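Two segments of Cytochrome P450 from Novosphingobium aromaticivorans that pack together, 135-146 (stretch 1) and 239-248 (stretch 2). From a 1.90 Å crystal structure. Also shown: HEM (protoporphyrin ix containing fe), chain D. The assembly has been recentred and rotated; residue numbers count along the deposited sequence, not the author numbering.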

# COMPACT_ATOMS: atom_id res chain seq x y z
N ASP A 135 -19.10 10.53 0.63
CA ASP A 135 -18.71 9.17 0.28
C ASP A 135 -17.20 9.22 0.40
O ASP A 135 -16.50 9.64 -0.51
N PHE A 136 -16.69 8.81 1.56
CA PHE A 136 -15.32 9.11 1.94
C PHE A 136 -14.28 8.50 0.99
O PHE A 136 -13.25 9.11 0.76
N VAL A 137 -14.55 7.32 0.46
CA VAL A 137 -13.61 6.71 -0.47
C VAL A 137 -13.50 7.56 -1.73
O VAL A 137 -12.38 7.89 -2.15
N SER A 138 -14.63 7.90 -2.35
CA SER A 138 -14.52 8.61 -3.61
C SER A 138 -14.25 10.11 -3.42
O SER A 138 -13.62 10.72 -4.27
N ASP A 139 -14.69 10.70 -2.30
CA ASP A 139 -14.53 12.16 -2.06
C ASP A 139 -13.21 12.53 -1.38
O ASP A 139 -12.77 13.68 -1.46
N PHE A 140 -12.61 11.59 -0.66
CA PHE A 140 -11.39 11.93 0.07
C PHE A 140 -10.27 10.92 -0.19
O PHE A 140 -9.20 11.32 -0.61
N ALA A 141 -10.50 9.65 0.14
CA ALA A 141 -9.40 8.68 0.17
C ALA A 141 -8.72 8.54 -1.18
O ALA A 141 -7.51 8.43 -1.24
N GLU A 142 -9.52 8.51 -2.24
CA GLU A 142 -8.98 8.35 -3.59
C GLU A 142 -8.52 9.67 -4.21
O GLU A 142 -8.07 9.65 -5.35
N ILE A 143 -8.66 10.78 -3.50
CA ILE A 143 -8.30 12.09 -4.02
C ILE A 143 -6.97 12.52 -3.38
O ILE A 143 -6.07 13.02 -4.05
N LEU A 144 -6.87 12.31 -2.07
CA LEU A 144 -5.70 12.81 -1.34
C LEU A 144 -4.33 12.34 -1.88
O LEU A 144 -3.42 13.17 -2.00
N PRO A 145 -4.16 11.02 -2.17
CA PRO A 145 -2.81 10.57 -2.56
C PRO A 145 -2.32 11.22 -3.86
O PRO A 145 -1.14 11.52 -3.97
N LEU A 146 -3.21 11.43 -4.83
CA LEU A 146 -2.79 12.12 -6.05
C LEU A 146 -2.44 13.57 -5.76
O LEU A 146 -1.43 14.04 -6.27
N VAL A 239 -2.05 4.21 -0.02
CA VAL A 239 -2.37 5.33 0.86
C VAL A 239 -3.88 5.55 0.89
O VAL A 239 -4.45 5.72 1.96
N ALA A 240 -4.54 5.43 -0.26
CA ALA A 240 -5.97 5.52 -0.28
C ALA A 240 -6.60 4.46 0.66
O ALA A 240 -7.55 4.76 1.40
N ALA A 241 -6.08 3.24 0.60
CA ALA A 241 -6.65 2.14 1.37
C ALA A 241 -6.46 2.38 2.87
O ALA A 241 -7.40 2.22 3.64
N MET A 242 -5.27 2.79 3.24
CA MET A 242 -4.94 2.99 4.65
C MET A 242 -5.77 4.16 5.24
O MET A 242 -6.29 4.04 6.36
N ILE A 243 -5.86 5.26 4.49
CA ILE A 243 -6.61 6.43 4.95
C ILE A 243 -8.07 6.05 5.13
O ILE A 243 -8.70 6.44 6.13
N GLY A 244 -8.61 5.29 4.17
CA GLY A 244 -10.00 4.78 4.31
C GLY A 244 -10.20 3.92 5.56
O GLY A 244 -11.22 4.08 6.27
N MET A 245 -9.24 3.04 5.85
CA MET A 245 -9.36 2.15 7.00
C MET A 245 -9.28 2.95 8.31
O MET A 245 -9.99 2.65 9.30
N VAL A 246 -8.39 3.94 8.32
CA VAL A 246 -8.27 4.86 9.47
C VAL A 246 -9.57 5.63 9.72
O VAL A 246 -10.05 5.75 10.88
N ALA A 247 -10.15 6.15 8.65
CA ALA A 247 -11.45 6.86 8.79
C ALA A 247 -12.57 5.93 9.24
O ALA A 247 -13.42 6.34 10.05
N LEU A 248 -12.60 4.72 8.69
CA LEU A 248 -13.60 3.70 9.04
C LEU A 248 -13.48 3.38 10.55
O LEU A 248 -14.48 3.40 11.28

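The two stretches meet in a small, apolar contact without a single hydrogen bond across it, in which small alanines on one long helix, Ala240 and Ala247, meet a segment carrying Phe136, Ala141 and Pro145. The approach is tightest where Ala141 faces Ala240: with only methyl groups pointing toward each other's stretch, their CA atoms lie 4.7 Å apart. Ala240 CB sits 3.2 Å from the carbonyl atom Ala141 O, and Ala240 CA lies 3.4 Å from the same oxygen in a CA-H...O contact.

Phe136, chi1 t, points toward the helix. Ala247 CB lies over one face of its ring, 3.7 Å from the centroid, a CH-pi contact that a small methyl group suits well. Near the ring plane, Phe136 CZ meets Ile243 CG2 at 3.8 Å and Phe136 CE2 meets Gly244 CA at 3.9 Å. Ile243, m at both chi angles, also receives the ring edge of Phe140, CE2 to Ile243 CG2 at 4.0 Å. At the other end, the compact ring of Pro145 places CG 3.9 Å from Val239 CG1.

The Asp135 and Asp139 side chains lie out of reach of the helix; Asp139 OD2 accepts a hydrogen bond from Asp135 N (2.8 Å). Glu142 points away, yet its CG still lies 4.4 Å from Ala240 CB. Val239 also reaches the heme, its CG2 3.7 Å from HEM CAB, while Met242 CB approaches HEM CBB at 3.5 Å; a water binds the iron.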

# COMPACT_ATOMS: atom_id res chain seq x y z
CB ASP A 135 -19.22 8.82 -1.13
CG ASP A 135 -20.76 8.92 -1.24
OD1 ASP A 135 -21.26 9.70 -2.09
OD2 ASP A 135 -21.46 8.22 -0.46
CB PHE A 136 -15.05 8.64 3.36
CG PHE A 136 -13.67 9.00 3.87
CD1 PHE A 136 -13.46 10.22 4.48
CD2 PHE A 136 -12.59 8.12 3.70
CE1 PHE A 136 -12.20 10.58 4.94
CE2 PHE A 136 -11.32 8.47 4.15
CZ PHE A 136 -11.14 9.71 4.79
CB VAL A 137 -13.98 5.24 -0.82
CG1 VAL A 137 -13.12 4.70 -1.96
CG2 VAL A 137 -13.91 4.36 0.42
CB SER A 138 -15.75 8.36 -4.52
OG SER A 138 -16.92 8.68 -3.83
CB ASP A 139 -15.69 12.73 -1.20
CG ASP A 139 -17.06 12.51 -1.82
OD1 ASP A 139 -17.13 12.41 -3.05
OD2 ASP A 139 -18.07 12.44 -1.08
CB PHE A 140 -11.66 12.06 1.59
CG PHE A 140 -10.54 12.73 2.35
CD1 PHE A 140 -10.59 14.08 2.65
CD2 PHE A 140 -9.39 11.99 2.73
CE1 PHE A 140 -9.54 14.71 3.36
CE2 PHE A 140 -8.35 12.59 3.44
CZ PHE A 140 -8.39 13.94 3.73
CB ALA A 141 -9.89 7.26 0.67
CB GLU A 142 -9.97 7.63 -4.54
CG GLU A 142 -9.90 6.09 -4.34
CD GLU A 142 -11.07 5.25 -4.92
OE1 GLU A 142 -10.98 4.01 -4.75
OE2 GLU A 142 -12.06 5.79 -5.48
CB ILE A 143 -9.41 13.13 -3.72
CG1 ILE A 143 -10.74 12.73 -4.37
CG2 ILE A 143 -9.00 14.57 -4.11
CD1 ILE A 143 -10.69 12.69 -5.90
CB LEU A 144 -5.82 12.52 0.15
CG LEU A 144 -4.71 13.17 1.00
CD1 LEU A 144 -4.94 14.66 1.16
CD2 LEU A 144 -4.61 12.51 2.37
CB PRO A 145 -2.99 9.05 -2.75
CG PRO A 145 -4.17 8.71 -1.83
CD PRO A 145 -5.09 9.88 -2.04
CB LEU A 146 -3.82 12.02 -7.18
CG LEU A 146 -3.32 12.68 -8.49
CD1 LEU A 146 -2.10 11.93 -9.10
CD2 LEU A 146 -4.46 12.78 -9.53
CB VAL A 239 -1.60 6.61 0.51
CG1 VAL A 239 -2.07 7.82 1.37
CG2 VAL A 239 -0.07 6.38 0.79
CB ALA A 240 -6.49 5.39 -1.73
CB ALA A 241 -6.02 0.80 0.99
CB MET A 242 -3.44 3.23 4.85
CG MET A 242 -3.01 3.31 6.38
SD MET A 242 -3.50 1.91 7.42
CE MET A 242 -2.32 0.67 6.81
CB ILE A 243 -6.45 7.69 4.02
CG1 ILE A 243 -5.02 8.27 4.08
CG2 ILE A 243 -7.49 8.81 4.30
CD1 ILE A 243 -4.49 8.57 5.44
CB MET A 245 -8.22 1.12 6.99
CG MET A 245 -8.39 -0.02 5.99
SD MET A 245 -10.00 -0.82 6.02
CE MET A 245 -10.42 -0.95 7.73
CB VAL A 246 -7.08 5.80 9.30
CG1 VAL A 246 -7.16 6.90 10.40
CG2 VAL A 246 -5.75 4.96 9.46
CB ALA A 247 -11.86 7.58 7.48
CB LEU A 248 -13.41 2.43 8.22
CG LEU A 248 -14.28 1.23 8.64
CD1 LEU A 248 -15.80 1.62 8.65
CD2 LEU A 248 -14.02 0.07 7.68
CHA HEM D . 7.29 -1.34 -1.22
CHB HEM D . 3.22 -1.04 1.45
CHC HEM D . 3.17 3.74 0.77
CHD HEM D . 6.51 3.28 -2.66
C1A HEM D . 6.23 -1.64 -0.38
C2A HEM D . 5.98 -2.95 0.19
C3A HEM D . 4.88 -2.89 0.93
C4A HEM D . 4.34 -1.54 0.82
CMA HEM D . 4.26 -4.11 1.67
CAA HEM D . 6.90 -4.20 0.02
CBA HEM D . 6.54 -4.85 -1.30
CGA HEM D . 7.30 -6.15 -1.52
O1A HEM D . 7.19 -6.72 -2.65
O2A HEM D . 8.03 -6.67 -0.61
C1B HEM D . 2.84 0.29 1.52
C2B HEM D . 1.76 0.82 2.31
C3B HEM D . 1.77 2.16 2.11
C4B HEM D . 2.84 2.48 1.19
CMB HEM D . 0.84 -0.03 3.20
CAB HEM D . 0.86 3.27 2.64
CBB HEM D . -0.21 3.04 3.43
C1C HEM D . 4.05 4.09 -0.21
C2C HEM D . 4.36 5.44 -0.67
C3C HEM D . 5.28 5.28 -1.66
C4C HEM D . 5.63 3.88 -1.76
CMC HEM D . 3.69 6.74 -0.13
CAC HEM D . 6.02 6.33 -2.52
CBC HEM D . 5.48 7.49 -2.87
C1D HEM D . 7.04 2.04 -2.56
C2D HEM D . 8.13 1.55 -3.40
C3D HEM D . 8.39 0.14 -2.91
C4D HEM D . 7.43 -0.13 -1.88
CMD HEM D . 8.91 2.35 -4.51
CAD HEM D . 9.49 -0.79 -3.49
CBD HEM D . 10.64 -0.78 -2.47
CGD HEM D . 11.64 -1.84 -2.94
O1D HEM D . 11.31 -2.71 -3.77
O2D HEM D . 12.77 -1.87 -2.46
NA HEM D . 5.21 -0.79 0.05
NB HEM D . 3.49 1.34 0.90
NC HEM D . 4.88 3.19 -0.86
ND HEM D . 6.64 1.01 -1.71
FE HEM D . 5.10 1.20 -0.35
O HOH W 1 3.66 0.75 -2.20